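Local coordinates for carbon monoxide dehydrogenase (Thermococcus sp. AM4, PDB 6T7J), which catalyses the reversible oxidation of carbon monoxide to carbon dioxide, a reaction that in this enzyme family takes place at a nickel-iron-sulfur cluster, at residues Phe322-Gln325 with Glu326-Ile329; Ala347-Asp350 with Val351-Tyr355; Lys457-Tyr460 with Ser461-Thr464; Gly480-Ser483 with Ile484-Met488. All blocks are in the same frame, centred on the assembly; numbering follows the deposited sequence.

Contact 1: Phe322-Gln325 with Glu326-Ile329; sequences FLMQ and ELAI. With MSK (Broken Fe4S4 cluster), chain F.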
ATOM      1  N   PHE A 322     -19.498 -14.989  -4.797  1.00 43.74           N
ATOM      2  CA  PHE A 322     -18.769 -14.696  -3.568  1.00 45.97           C
ATOM      3  C   PHE A 322     -19.477 -15.238  -2.332  1.00 49.93           C
ATOM      4  O   PHE A 322     -19.029 -16.225  -1.735  1.00 50.36           O
ATOM      5  CB  PHE A 322     -18.564 -13.183  -3.452  1.00 47.29           C
ATOM      6  CG  PHE A 322     -17.824 -12.758  -2.219  1.00 51.21           C
ATOM      7  CD1 PHE A 322     -16.569 -13.270  -1.935  1.00 48.96           C
ATOM      8  CD2 PHE A 322     -18.378 -11.834  -1.351  1.00 46.24           C
ATOM      9  CE1 PHE A 322     -15.887 -12.876  -0.799  1.00 43.00           C
ATOM     10  CE2 PHE A 322     -17.701 -11.434  -0.218  1.00 45.61           C
ATOM     11  CZ  PHE A 322     -16.454 -11.958   0.060  1.00 45.91           C
ATOM     12  N   LEU A 323     -20.605 -14.628  -1.969  1.00 48.96           N
ATOM     13  CA  LEU A 323     -21.308 -14.948  -0.732  1.00 46.09           C
ATOM     14  C   LEU A 323     -21.812 -16.385  -0.680  1.00 50.13           C
ATOM     15  O   LEU A 323     -22.378 -16.809   0.332  1.00 50.94           O
ATOM     16  CB  LEU A 323     -22.479 -13.986  -0.534  1.00 48.90           C
ATOM     17  CG  LEU A 323     -22.066 -12.618   0.005  1.00 48.93           C
ATOM     18  CD1 LEU A 323     -23.262 -11.686   0.080  1.00 48.82           C
ATOM     19  CD2 LEU A 323     -21.404 -12.769   1.364  1.00 43.03           C
ATOM     20  N   MET A 324     -21.613 -17.147  -1.754  1.00 49.33           N
ATOM     21  CA  MET A 324     -22.055 -18.531  -1.790  1.00 46.21           C
ATOM     22  C   MET A 324     -20.951 -19.528  -1.459  1.00 50.47           C
ATOM     23  O   MET A 324     -21.256 -20.714  -1.274  1.00 44.41           O
ATOM     24  CB  MET A 324     -22.652 -18.859  -3.164  1.00 49.84           C
ATOM     25  CG  MET A 324     -23.879 -18.024  -3.502  1.00 47.84           C
ATOM     26  SD  MET A 324     -24.465 -18.248  -5.192  1.00 51.59           S
ATOM     27  CE  MET A 324     -25.222 -19.867  -5.072  1.00 51.42           C
ATOM     28  N   GLN A 325     -19.690 -19.084  -1.360  1.00 40.80           N
ATOM     29  CA  GLN A 325     -18.599 -20.028  -1.127  1.00 49.19           C
ATOM     30  C   GLN A 325     -18.848 -20.862   0.127  1.00 44.42           C
ATOM     31  O   GLN A 325     -18.842 -22.100   0.074  1.00 45.89           O
ATOM     32  CB  GLN A 325     -17.255 -19.291  -1.047  1.00 49.19           C
ATOM     33  CG  GLN A 325     -17.181 -18.135  -0.058  1.00 46.50           C
ATOM     34  CD  GLN A 325     -15.873 -17.376  -0.157  1.00 50.08           C
ATOM     35  OE1 GLN A 325     -14.829 -17.853   0.290  1.00 49.75           O
ATOM     36  NE2 GLN A 325     -15.920 -16.189  -0.750  1.00 47.24           N
ATOM     37  N   GLU A 326     -19.105 -20.198   1.260  1.00 41.46           N
ATOM     38  CA  GLU A 326     -19.494 -20.902   2.478  1.00 46.46           C
ATOM     39  C   GLU A 326     -20.612 -21.895   2.204  1.00 49.74           C
ATOM     40  O   GLU A 326     -20.514 -23.077   2.557  1.00 50.35           O
ATOM     41  CB  GLU A 326     -19.942 -19.901   3.541  1.00 43.67           C
ATOM     42  CG  GLU A 326     -18.847 -19.384   4.443  1.00 47.98           C
ATOM     43  CD  GLU A 326     -19.324 -18.225   5.285  1.00 44.27           C
ATOM     44  OE1 GLU A 326     -20.107 -17.403   4.761  1.00 44.90           O
ATOM     45  OE2 GLU A 326     -18.931 -18.141   6.468  1.00 48.81           O
ATOM     46  N   LEU A 327     -21.681 -21.428   1.549  1.00 43.01           N
ATOM     47  CA  LEU A 327     -22.841 -22.279   1.314  1.00 46.23           C
ATOM     48  C   LEU A 327     -22.467 -23.534   0.542  1.00 49.54           C
ATOM     49  O   LEU A 327     -23.067 -24.594   0.760  1.00 50.90           O
ATOM     50  CB  LEU A 327     -23.921 -21.493   0.573  1.00 46.98           C
ATOM     51  CG  LEU A 327     -24.417 -20.242   1.301  1.00 52.19           C
ATOM     52  CD1 LEU A 327     -25.288 -19.391   0.391  1.00 46.68           C
ATOM     53  CD2 LEU A 327     -25.165 -20.626   2.570  1.00 50.00           C
ATOM     54  N   ALA A 328     -21.462 -23.445  -0.338  1.00 47.66           N
ATOM     55  CA  ALA A 328     -21.066 -24.615  -1.116  1.00 49.02           C
ATOM     56  C   ALA A 328     -20.560 -25.727  -0.210  1.00 50.70           C
ATOM     57  O   ALA A 328     -20.807 -26.911  -0.468  1.00 50.75           O
ATOM     58  CB  ALA A 328     -20.005 -24.227  -2.146  1.00 47.60           C
ATOM     59  N   ILE A 329     -19.860 -25.367   0.868  1.00 54.41           N
ATOM     60  CA  ILE A 329     -19.403 -26.375   1.818  1.00 53.05           C
ATOM     61  C   ILE A 329     -20.573 -26.906   2.632  1.00 49.31           C
ATOM     62  O   ILE A 329     -20.549 -28.052   3.098  1.00 45.15           O
ATOM     63  CB  ILE A 329     -18.299 -25.789   2.720  1.00 50.07           C
ATOM     64  CG1 ILE A 329     -17.236 -25.088   1.872  1.00 46.65           C
ATOM     65  CG2 ILE A 329     -17.669 -26.874   3.581  1.00 47.73           C
ATOM     66  CD1 ILE A 329     -16.202 -24.340   2.687  1.00 50.72           C
TER
HETATM   67  S1  MSK F 703     -14.292 -12.608  -7.080  0.82 53.76           S
HETATM   68  S3  MSK F 703     -13.685  -9.240  -6.489  1.00 60.52           S
HETATM   69  S4  MSK F 703     -16.222 -10.810  -4.792  0.64 51.58           S
HETATM   70  S5  MSK F 703     -16.197 -10.321  -8.210  1.00 55.01           S
HETATM   71 FE1  MSK F 703     -12.902 -11.709  -8.618  0.87 63.68          FE
HETATM   72 FE2  MSK F 703     -16.444 -11.797  -6.728  0.62 47.25          FE
HETATM   73 FE3  MSK F 703     -15.889  -9.169  -6.184  0.55 48.47          FE
HETATM   74 FE4  MSK F 703     -14.175 -11.107  -5.381  0.75 48.49          FE

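Contact 2: Ala347-Asp350 with Val351-Tyr355; sequences AIVD and VAQCY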
ATOM      1  N   ALA A 347     -13.315 -17.857   6.814  1.00 45.96           N
ATOM      2  CA  ALA A 347     -14.366 -18.637   7.458  1.00 49.56           C
ATOM      3  C   ALA A 347     -14.606 -19.973   6.768  1.00 51.61           C
ATOM      4  O   ALA A 347     -15.088 -20.915   7.408  1.00 54.92           O
ATOM      5  CB  ALA A 347     -15.664 -17.831   7.498  1.00 51.33           C
ATOM      6  N   ILE A 348     -14.284 -20.085   5.473  1.00 47.84           N
ATOM      7  CA  ILE A 348     -14.507 -21.348   4.776  1.00 52.46           C
ATOM      8  C   ILE A 348     -13.729 -22.481   5.421  1.00 50.82           C
ATOM      9  O   ILE A 348     -14.104 -23.648   5.266  1.00 50.95           O
ATOM     10  CB  ILE A 348     -14.160 -21.249   3.272  1.00 51.78           C
ATOM     11  CG1 ILE A 348     -12.644 -21.239   3.055  1.00 47.05           C
ATOM     12  CG2 ILE A 348     -14.840 -20.047   2.635  1.00 51.91           C
ATOM     13  CD1 ILE A 348     -12.238 -21.442   1.616  1.00 47.60           C
ATOM     14  N   VAL A 349     -12.656 -22.177   6.155  1.00 51.80           N
ATOM     15  CA  VAL A 349     -11.988 -23.224   6.919  1.00 53.76           C
ATOM     16  C   VAL A 349     -12.875 -23.673   8.073  1.00 51.86           C
ATOM     17  O   VAL A 349     -13.168 -24.866   8.222  1.00 59.45           O
ATOM     18  CB  VAL A 349     -10.610 -22.745   7.408  1.00 51.07           C
ATOM     19  CG1 VAL A 349     -10.093 -23.655   8.510  1.00 49.21           C
ATOM     20  CG2 VAL A 349      -9.633 -22.710   6.248  1.00 53.56           C
ATOM     21  N   ASP A 350     -13.343 -22.717   8.882  1.00 56.54           N
ATOM     22  CA  ASP A 350     -14.258 -23.024   9.978  1.00 59.88           C
ATOM     23  C   ASP A 350     -15.397 -23.917   9.514  1.00 52.95           C
ATOM     24  O   ASP A 350     -15.592 -25.022  10.032  1.00 55.74           O
ATOM     25  CB  ASP A 350     -14.814 -21.735  10.568  1.00 56.25           C
ATOM     26  CG  ASP A 350     -13.851 -21.078  11.490  1.00 66.40           C
ATOM     27  OD1 ASP A 350     -13.291 -21.723  12.395  1.00 74.93           O
ATOM     28  OD2 ASP A 350     -13.627 -19.893  11.280  1.00 68.23           O
ATOM     29  N   VAL A 351     -16.143 -23.453   8.508  1.00 54.39           N
ATOM     30  CA  VAL A 351     -17.258 -24.227   7.966  1.00 52.11           C
ATOM     31  C   VAL A 351     -16.786 -25.616   7.554  1.00 53.59           C
ATOM     32  O   VAL A 351     -17.402 -26.633   7.903  1.00 56.45           O
ATOM     33  CB  VAL A 351     -17.904 -23.473   6.791  1.00 47.42           C
ATOM     34  CG1 VAL A 351     -19.031 -24.290   6.182  1.00 45.88           C
ATOM     35  CG2 VAL A 351     -18.409 -22.117   7.252  1.00 42.56           C
ATOM     36  N   ALA A 352     -15.659 -25.681   6.837  1.00 56.17           N
ATOM     37  CA  ALA A 352     -15.185 -26.968   6.341  1.00 57.30           C
ATOM     38  C   ALA A 352     -14.826 -27.919   7.470  1.00 56.65           C
ATOM     39  O   ALA A 352     -14.829 -29.137   7.265  1.00 57.50           O
ATOM     40  CB  ALA A 352     -13.978 -26.779   5.422  1.00 55.98           C
ATOM     41  N   GLN A 353     -14.527 -27.394   8.659  1.00 57.14           N
ATOM     42  CA  GLN A 353     -14.182 -28.262   9.775  1.00 58.18           C
ATOM     43  C   GLN A 353     -15.397 -28.940  10.390  1.00 60.53           C
ATOM     44  O   GLN A 353     -15.228 -29.852  11.207  1.00 61.56           O
ATOM     45  CB  GLN A 353     -13.418 -27.473  10.839  1.00 64.71           C
ATOM     46  CG  GLN A 353     -11.907 -27.562  10.672  1.00 64.97           C
ATOM     47  CD  GLN A 353     -11.162 -26.476  11.423  1.00 67.93           C
ATOM     48  OE1 GLN A 353     -11.749 -25.478  11.840  1.00 72.76           O
ATOM     49  NE2 GLN A 353      -9.860 -26.667  11.599  1.00 75.27           N
ATOM     50  N   CYS A 354     -16.609 -28.534  10.019  1.00 60.70           N
ATOM     51  CA  CYS A 354     -17.803 -29.245  10.451  1.00 61.13           C
ATOM     52  C   CYS A 354     -18.240 -30.299   9.441  1.00 60.99           C
ATOM     53  O   CYS A 354     -19.302 -30.905   9.612  1.00 59.60           O
ATOM     54  CB  CYS A 354     -18.939 -28.256  10.722  1.00 57.43           C
ATOM     55  SG  CYS A 354     -18.707 -27.274  12.223  1.00 70.84           S
ATOM     56  N   TYR A 355     -17.446 -30.521   8.400  1.00 60.63           N
ATOM     57  CA  TYR A 355     -17.687 -31.592   7.441  1.00 60.36           C
ATOM     58  C   TYR A 355     -16.370 -32.343   7.250  1.00 58.85           C
ATOM     59  O   TYR A 355     -15.445 -32.264   8.068  1.00 55.59           O
ATOM     60  CB  TYR A 355     -18.226 -31.043   6.114  1.00 55.62           C
ATOM     61  CG  TYR A 355     -19.516 -30.266   6.226  1.00 60.73           C
ATOM     62  CD1 TYR A 355     -19.511 -28.915   6.552  1.00 56.90           C
ATOM     63  CD2 TYR A 355     -20.741 -30.879   5.992  1.00 63.64           C
ATOM     64  CE1 TYR A 355     -20.690 -28.200   6.651  1.00 58.74           C
ATOM     65  CE2 TYR A 355     -21.924 -30.174   6.088  1.00 58.14           C
ATOM     66  CZ  TYR A 355     -21.894 -28.836   6.418  1.00 56.47           C
ATOM     67  OH  TYR A 355     -23.070 -28.130   6.515  1.00 62.03           O
TER

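Contact 3: Lys457-Tyr460 with Ser461-Thr464; sequences KHNY and SHVT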
ATOM      1  N   LYS A 457     -29.415  -7.111  -0.780  1.00 51.45           N
ATOM      2  CA  LYS A 457     -29.978  -8.421  -1.089  1.00 52.13           C
ATOM      3  C   LYS A 457     -29.102  -9.152  -2.099  1.00 53.00           C
ATOM      4  O   LYS A 457     -28.672  -8.575  -3.104  1.00 51.73           O
ATOM      5  CB  LYS A 457     -31.403  -8.276  -1.621  1.00 53.66           C
ATOM      6  CG  LYS A 457     -32.113  -9.607  -1.813  1.00 52.06           C
ATOM      7  CD  LYS A 457     -33.597  -9.430  -2.062  1.00 50.60           C
ATOM      8  CE  LYS A 457     -34.305 -10.776  -2.086  1.00 59.81           C
ATOM      9  NZ  LYS A 457     -35.787 -10.634  -2.145  1.00 73.12           N
ATOM     10  N   HIS A 458     -28.842 -10.430  -1.829  1.00 50.25           N
ATOM     11  CA  HIS A 458     -27.829 -11.180  -2.562  1.00 51.08           C
ATOM     12  C   HIS A 458     -28.237 -11.373  -4.020  1.00 51.76           C
ATOM     13  O   HIS A 458     -29.265 -11.996  -4.313  1.00 49.92           O
ATOM     14  CB  HIS A 458     -27.584 -12.526  -1.888  1.00 51.51           C
ATOM     15  CG  HIS A 458     -26.600 -13.389  -2.612  1.00 50.90           C
ATOM     16  ND1 HIS A 458     -26.914 -14.649  -3.074  1.00 50.71           N
ATOM     17  CD2 HIS A 458     -25.310 -13.171  -2.962  1.00 52.56           C
ATOM     18  CE1 HIS A 458     -25.859 -15.171  -3.674  1.00 50.26           C
ATOM     19  NE2 HIS A 458     -24.873 -14.294  -3.619  1.00 53.80           N
ATOM     20  N   ASN A 459     -27.425 -10.828  -4.927  1.00 49.29           N
ATOM     21  CA  ASN A 459     -27.597 -10.932  -6.373  1.00 49.06           C
ATOM     22  C   ASN A 459     -28.859 -10.238  -6.872  1.00 53.00           C
ATOM     23  O   ASN A 459     -29.125 -10.243  -8.077  1.00 55.91           O
ATOM     24  CB  ASN A 459     -27.602 -12.397  -6.819  1.00 46.57           C
ATOM     25  CG  ASN A 459     -26.223 -13.027  -6.773  1.00 46.92           C
ATOM     26  OD1 ASN A 459     -25.208 -12.332  -6.815  1.00 44.59           O
ATOM     27  ND2 ASN A 459     -26.183 -14.350  -6.688  1.00 47.62           N
ATOM     28  N   TYR A 460     -29.634  -9.622  -5.974  1.00 52.43           N
ATOM     29  CA  TYR A 460     -30.871  -8.976  -6.408  1.00 50.96           C
ATOM     30  C   TYR A 460     -30.591  -7.774  -7.300  1.00 48.18           C
ATOM     31  O   TYR A 460     -31.242  -7.602  -8.337  1.00 49.77           O
ATOM     32  CB  TYR A 460     -31.714  -8.554  -5.205  1.00 50.40           C
ATOM     33  CG  TYR A 460     -33.015  -7.889  -5.603  1.00 49.22           C
ATOM     34  CD1 TYR A 460     -34.093  -8.642  -6.052  1.00 51.55           C
ATOM     35  CD2 TYR A 460     -33.159  -6.508  -5.550  1.00 51.82           C
ATOM     36  CE1 TYR A 460     -35.280  -8.040  -6.427  1.00 52.22           C
ATOM     37  CE2 TYR A 460     -34.344  -5.897  -5.924  1.00 52.56           C
ATOM     38  CZ  TYR A 460     -35.400  -6.668  -6.361  1.00 47.52           C
ATOM     39  OH  TYR A 460     -36.579  -6.068  -6.733  1.00 59.63           O
ATOM     40  N   SER A 461     -29.633  -6.929  -6.917  1.00 47.15           N
ATOM     41  CA  SER A 461     -29.370  -5.734  -7.712  1.00 50.77           C
ATOM     42  C   SER A 461     -28.740  -6.091  -9.054  1.00 53.20           C
ATOM     43  O   SER A 461     -29.099  -5.504 -10.080  1.00 56.13           O
ATOM     44  CB  SER A 461     -28.493  -4.758  -6.930  1.00 45.44           C
ATOM     45  OG  SER A 461     -29.257  -4.067  -5.954  1.00 47.88           O
ATOM     46  N   HIS A 462     -27.822  -7.061  -9.072  1.00 44.03           N
ATOM     47  CA  HIS A 462     -27.256  -7.537 -10.331  1.00 57.06           C
ATOM     48  C   HIS A 462     -28.355  -7.862 -11.340  1.00 60.22           C
ATOM     49  O   HIS A 462     -28.441  -7.259 -12.421  1.00 60.00           O
ATOM     50  CB  HIS A 462     -26.389  -8.777 -10.082  1.00 48.76           C
ATOM     51  CG  HIS A 462     -25.097  -8.495  -9.377  1.00 50.40           C
ATOM     52  ND1 HIS A 462     -24.241  -7.486  -9.761  1.00 53.65           N
ATOM     53  CD2 HIS A 462     -24.511  -9.104  -8.319  1.00 47.94           C
ATOM     54  CE1 HIS A 462     -23.185  -7.481  -8.966  1.00 48.60           C
ATOM     55  NE2 HIS A 462     -23.325  -8.453  -8.083  1.00 48.02           N
ATOM     56  N   VAL A 463     -29.230  -8.803 -10.976  1.00 54.29           N
ATOM     57  CA  VAL A 463     -30.222  -9.304 -11.921  1.00 55.95           C
ATOM     58  C   VAL A 463     -31.275  -8.244 -12.218  1.00 51.01           C
ATOM     59  O   VAL A 463     -31.718  -8.104 -13.363  1.00 52.01           O
ATOM     60  CB  VAL A 463     -30.855 -10.606 -11.399  1.00 57.12           C
ATOM     61  CG1 VAL A 463     -31.470 -10.405 -10.027  1.00 59.25           C
ATOM     62  CG2 VAL A 463     -31.902 -11.085 -12.366  1.00 59.05           C
ATOM     63  N   THR A 464     -31.694  -7.478 -11.205  1.00 56.38           N
ATOM     64  CA  THR A 464     -32.733  -6.480 -11.438  1.00 54.55           C
ATOM     65  C   THR A 464     -32.238  -5.377 -12.366  1.00 56.42           C
ATOM     66  O   THR A 464     -32.959  -4.956 -13.279  1.00 59.50           O
ATOM     67  CB  THR A 464     -33.222  -5.900 -10.109  1.00 55.03           C
ATOM     68  OG1 THR A 464     -33.949  -6.904  -9.388  1.00 53.78           O
ATOM     69  CG2 THR A 464     -34.141  -4.713 -10.346  1.00 53.75           C
TER

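Contact 4: Gly480-Ser483 with Ile484-Met488; sequences GCWS and IAAAM. With MSK (Broken Fe4S4 cluster), chain F.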
ATOM      1  N   GLY A 480     -17.340 -11.053 -13.665  1.00 54.92           N
ATOM      2  CA  GLY A 480     -17.245 -11.383 -12.256  1.00 49.65           C
ATOM      3  C   GLY A 480     -18.499 -12.008 -11.667  1.00 52.22           C
ATOM      4  O   GLY A 480     -19.243 -12.759 -12.318  1.00 51.82           O
ATOM      5  N   CYS A 481     -18.728 -11.697 -10.390  1.00 45.37           N
ATOM      6  CA  CYS A 481     -19.866 -12.277  -9.697  1.00 52.59           C
ATOM      7  C   CYS A 481     -21.189 -11.741 -10.229  1.00 50.52           C
ATOM      8  O   CYS A 481     -22.211 -12.420 -10.086  1.00 47.33           O
ATOM      9  CB  CYS A 481     -19.740 -12.048  -8.189  1.00 49.83           C
ATOM     10  SG  CYS A 481     -18.370 -12.969  -7.411  1.00 55.26           S
ATOM     11  N   TRP A 482     -21.198 -10.569 -10.875  1.00 53.67           N
ATOM     12  CA  TRP A 482     -22.390 -10.203 -11.636  1.00 51.47           C
ATOM     13  C   TRP A 482     -22.669 -11.229 -12.714  1.00 52.23           C
ATOM     14  O   TRP A 482     -23.827 -11.600 -12.943  1.00 50.88           O
ATOM     15  CB  TRP A 482     -22.271  -8.827 -12.293  1.00 50.42           C
ATOM     16  CG  TRP A 482     -23.454  -8.620 -13.232  1.00 54.03           C
ATOM     17  CD1 TRP A 482     -24.682  -8.128 -12.898  1.00 51.68           C
ATOM     18  CD2 TRP A 482     -23.535  -8.975 -14.625  1.00 53.08           C
ATOM     19  NE1 TRP A 482     -25.509  -8.122 -13.994  1.00 51.02           N
ATOM     20  CE2 TRP A 482     -24.832  -8.642 -15.064  1.00 49.40           C
ATOM     21  CE3 TRP A 482     -22.636  -9.530 -15.540  1.00 51.87           C
ATOM     22  CZ2 TRP A 482     -25.248  -8.845 -16.377  1.00 45.65           C
ATOM     23  CZ3 TRP A 482     -23.055  -9.733 -16.844  1.00 45.58           C
ATOM     24  CH2 TRP A 482     -24.346  -9.387 -17.251  1.00 48.06           C
ATOM     25  N   SER A 483     -21.633 -11.673 -13.426  1.00 51.53           N
ATOM     26  CA  SER A 483     -21.857 -12.645 -14.483  1.00 51.88           C
ATOM     27  C   SER A 483     -22.290 -13.986 -13.905  1.00 48.45           C
ATOM     28  O   SER A 483     -23.145 -14.659 -14.480  1.00 56.72           O
ATOM     29  CB  SER A 483     -20.608 -12.794 -15.347  1.00 50.20           C
ATOM     30  OG  SER A 483     -20.235 -11.541 -15.882  1.00 50.08           O
ATOM     31  N   ILE A 484     -21.737 -14.363 -12.751  1.00 48.47           N
ATOM     32  CA  ILE A 484     -22.216 -15.588 -12.103  1.00 50.54           C
ATOM     33  C   ILE A 484     -23.689 -15.453 -11.732  1.00 47.54           C
ATOM     34  O   ILE A 484     -24.479 -16.391 -11.919  1.00 52.90           O
ATOM     35  CB  ILE A 484     -21.347 -15.931 -10.880  1.00 48.14           C
ATOM     36  CG1 ILE A 484     -19.884 -16.082 -11.295  1.00 51.66           C
ATOM     37  CG2 ILE A 484     -21.835 -17.216 -10.229  1.00 47.69           C
ATOM     38  CD1 ILE A 484     -18.943 -16.307 -10.134  1.00 53.73           C
ATOM     39  N   ALA A 485     -24.092 -14.286 -11.223  1.00 48.52           N
ATOM     40  CA  ALA A 485     -25.489 -14.065 -10.855  1.00 52.37           C
ATOM     41  C   ALA A 485     -26.398 -14.119 -12.078  1.00 50.65           C
ATOM     42  O   ALA A 485     -27.458 -14.759 -12.057  1.00 48.47           O
ATOM     43  CB  ALA A 485     -25.632 -12.722 -10.140  1.00 50.49           C
ATOM     44  N   ALA A 486     -25.998 -13.442 -13.156  1.00 50.80           N
ATOM     45  CA  ALA A 486     -26.791 -13.443 -14.379  1.00 52.51           C
ATOM     46  C   ALA A 486     -26.896 -14.844 -14.962  1.00 51.25           C
ATOM     47  O   ALA A 486     -27.949 -15.230 -15.485  1.00 54.72           O
ATOM     48  CB  ALA A 486     -26.182 -12.479 -15.399  1.00 46.65           C
ATOM     49  N   ALA A 487     -25.818 -15.625 -14.874  1.00 51.86           N
ATOM     50  CA  ALA A 487     -25.846 -16.988 -15.387  1.00 52.67           C
ATOM     51  C   ALA A 487     -26.762 -17.871 -14.551  1.00 51.38           C
ATOM     52  O   ALA A 487     -27.502 -18.697 -15.095  1.00 55.41           O
ATOM     53  CB  ALA A 487     -24.428 -17.560 -15.424  1.00 49.69           C
ATOM     54  N   MET A 488     -26.731 -17.709 -13.226  1.00 53.26           N
ATOM     55  CA  MET A 488     -27.584 -18.527 -12.371  1.00 55.03           C
ATOM     56  C   MET A 488     -29.052 -18.141 -12.504  1.00 56.70           C
ATOM     57  O   MET A 488     -29.933 -18.989 -12.311  1.00 52.47           O
ATOM     58  CB  MET A 488     -27.137 -18.414 -10.916  1.00 52.23           C
ATOM     59  CG  MET A 488     -25.762 -18.990 -10.645  1.00 54.29           C
ATOM     60  SD  MET A 488     -25.283 -18.824  -8.919  1.00 52.23           S
ATOM     61  CE  MET A 488     -25.366 -17.044  -8.724  1.00 46.74           C
TER
HETATM   62  S1  MSK F 703     -14.292 -12.608  -7.080  0.82 53.76           S
HETATM   63  S3  MSK F 703     -13.685  -9.240  -6.489  1.00 60.52           S
HETATM   64  S4  MSK F 703     -16.222 -10.810  -4.792  0.64 51.58           S
HETATM   65  S5  MSK F 703     -16.197 -10.321  -8.210  1.00 55.01           S
HETATM   66 FE1  MSK F 703     -12.902 -11.709  -8.618  0.87 63.68          FE
HETATM   67 FE2  MSK F 703     -16.444 -11.797  -6.728  0.62 47.25          FE
HETATM   68 FE3  MSK F 703     -15.889  -9.169  -6.184  0.55 48.47          FE
HETATM   69 FE4  MSK F 703     -14.175 -11.107  -5.381  0.75 48.49          FE

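Contact 1: Phe322-Gln325 with Glu326-Ile329
Phe322 lines the cluster pocket from the loop between edge strand 318-320 of a parallel, Rossmann-type sheet and helix 325-330, with Met60 of the second subunit beside it. Its CG, anti to the backbone N (chi1 180°), brings the ring obliquely past cluster sulfur S4, with CG 3.6 Å from that atom.

Gln325 grips Phe322 from behind and ties the loop to the helix. Its CG sits between the backbone N and the carbonyl carbon (chi1 53°), and the extended chain brings NE2 to 3.3 Å from Phe322 O. NE2 comes from above the carbonyl plane, while Gln325 N reaches the same oxygen from the other face. The amide is fixed further by Met345 N at OE1 and Cys343 O at NE2, and Glu326 is anchored by a salt bridge to Arg38.

Behind this lies the first turn of the helix, where Met324 O receives the N-H of Ala328 at 2.9 Å and Gln325 O offers it a weak second acceptor at 3.0 Å. Met324 and Leu327 both rest on Val20 of helix 20-30. Leu327 folds back over the turn: its CB lies 3.3 Å from Met324 O, and its CD1 meets Met324 CG more loosely at 4.4 Å.

Contact 2: Ala347-Asp350 with Val351-Tyr355
The carboxylate of Asp350 and the amide of Gln353 stand obliquely to one another, their planes 56° apart, with OD1 of Asp350 no closer than 4.1 Å to OE1 of Gln353. The Gln353 chain runs beside Val349, pointing the same way, with its OE1 4.1 Å from Val349 CG1. Further on, the Tyr355 ring has Val351 O at its edge, in plane, and makes a cation-pi contact with Arg403.

Val349 and Asp350 lie on helix 347-352, the crossover of the beta-alpha-beta unit between strands 336-339 and 358-361, and the chain then leaves it through a type I turn, Ala352 to Tyr355. Val351 N bonds to Ala347 O at 3.0 Å, and Val351 CG2 rests 3.5 Å from that oxygen. Gln353 N is shared: Val349 O and Asp350 O each accept it at 2.9 Å. Ile348, Val349 and Ala352 pack on Val359 of the next strand. OD1 of Asp350 and OE1 of Gln353, both acceptors, cannot bond to each other; the carboxylate is paired instead through OD2 with Lys74 of the second subunit, joining this helix to the dimer interface.

Contact 3: Lys457-Tyr460 with Ser461-Thr464
Asn459, with a positive phi of 65°, occupies the N-cap position, and its O takes the N-H of Val463 at 3.2 Å while Tyr460 O takes that of Thr464 at 2.9 Å. Thr464 OG1 donates to this same Tyr460 O, at 3.0 Å, so two donors grip it from opposite faces of its carbonyl plane. The hydroxyl oxygen also lies over one face of the Tyr460 ring, offset toward the rim and 3.4 Å from CZ; the ring gets there because CG is anti to the backbone N (chi1 180°). With an alanine here, Thr464 OG1 would probably lose the ring beneath it, and Pro610 of helix 610-627 would lose a packing partner.

Tyr460 to Thr464 open helix 460-471, into which the chain is led by the loop after strand 444-448 of the second parallel, Rossmann-type sheet. The Asn459 side chain makes no capping bond; Glu554 instead accepts the backbone N-H groups of Asn459 and His462 through its two carboxylate oxygens. Asn459 OD1, bonded to Asn452 ND2, meets the edge of the His462 ring 3.6 Å from CD2, with amide and ring planes 49° apart. His462 NE2 donates to the carbonyl of Cys451, a residue of the cluster pocket.

Contact 4: Gly480-Ser483 with Ile484-Met488
Ala486 CB sits over one face of the Trp482 indole in a CH-pi contact, 4.0 Å from the centroid of the six-membered ring and 16° off its normal. The ring leans over the alanine because Trp482 CG is anti to the backbone N (chi1 171°). Four consecutive i to i+4 bonds, such as Ala486 N to Trp482 O at 2.9 Å, hold these first turns of helix 480-489.

Against this closer pair, with Trp482 CZ2 3.9 Å from Ala486 CB, the side chains of Cys481 and Ile484 meet loosely, SG to CD1 at 4.3 Å. All the touching residues are buried, so neither pair faces solvent. Cys481 SG binds an iron, FE2, at 2.4 Å. Ile484 lies nearer the backbone, its CG1 3.5 Å from Gly480 O; replacing it with alanine is likely to open a gap beside the cysteine ligand and leave that thiolate less firmly flanked. Gly480 lacks a CB, which would crowd cluster sulfur S5.

The helix follows strand 474-478 after a single residue. On one flank Trp482 meets the His462 ring, planes at about 75°, and packs on Ala466, both of helix 460-471; Ala487 and Met488 rest on Ala252 of strand 248-252, and Gly480 is backbone-bonded to Gly520.

Overall arrangement
Contacts 1 and 4 converge on the broken Fe4S4 cluster from two Rossmann-type sheets: Phe322 N of contact 1 lies 3.5 Å from the iron ligand Cys481 SG of contact 4, and their centres are 14 Å apart. Contact 3 forms a second shell, its centre 10 Å from that of contact 4, with Asn459 OD1 3.4 Å from Ala485 CB; the His462 side chain lies about 7 Å from the cluster. Contact 3 also reaches contact 1, where Met324 CG meets His458 CE1 at 3.5 Å. Contact 2 lies outermost, touching contact 1 through Gln325 OE1 and Ile348 CG2 (3.2 Å) but staying about 13 Å, nearest atoms, from contacts 3 and 4.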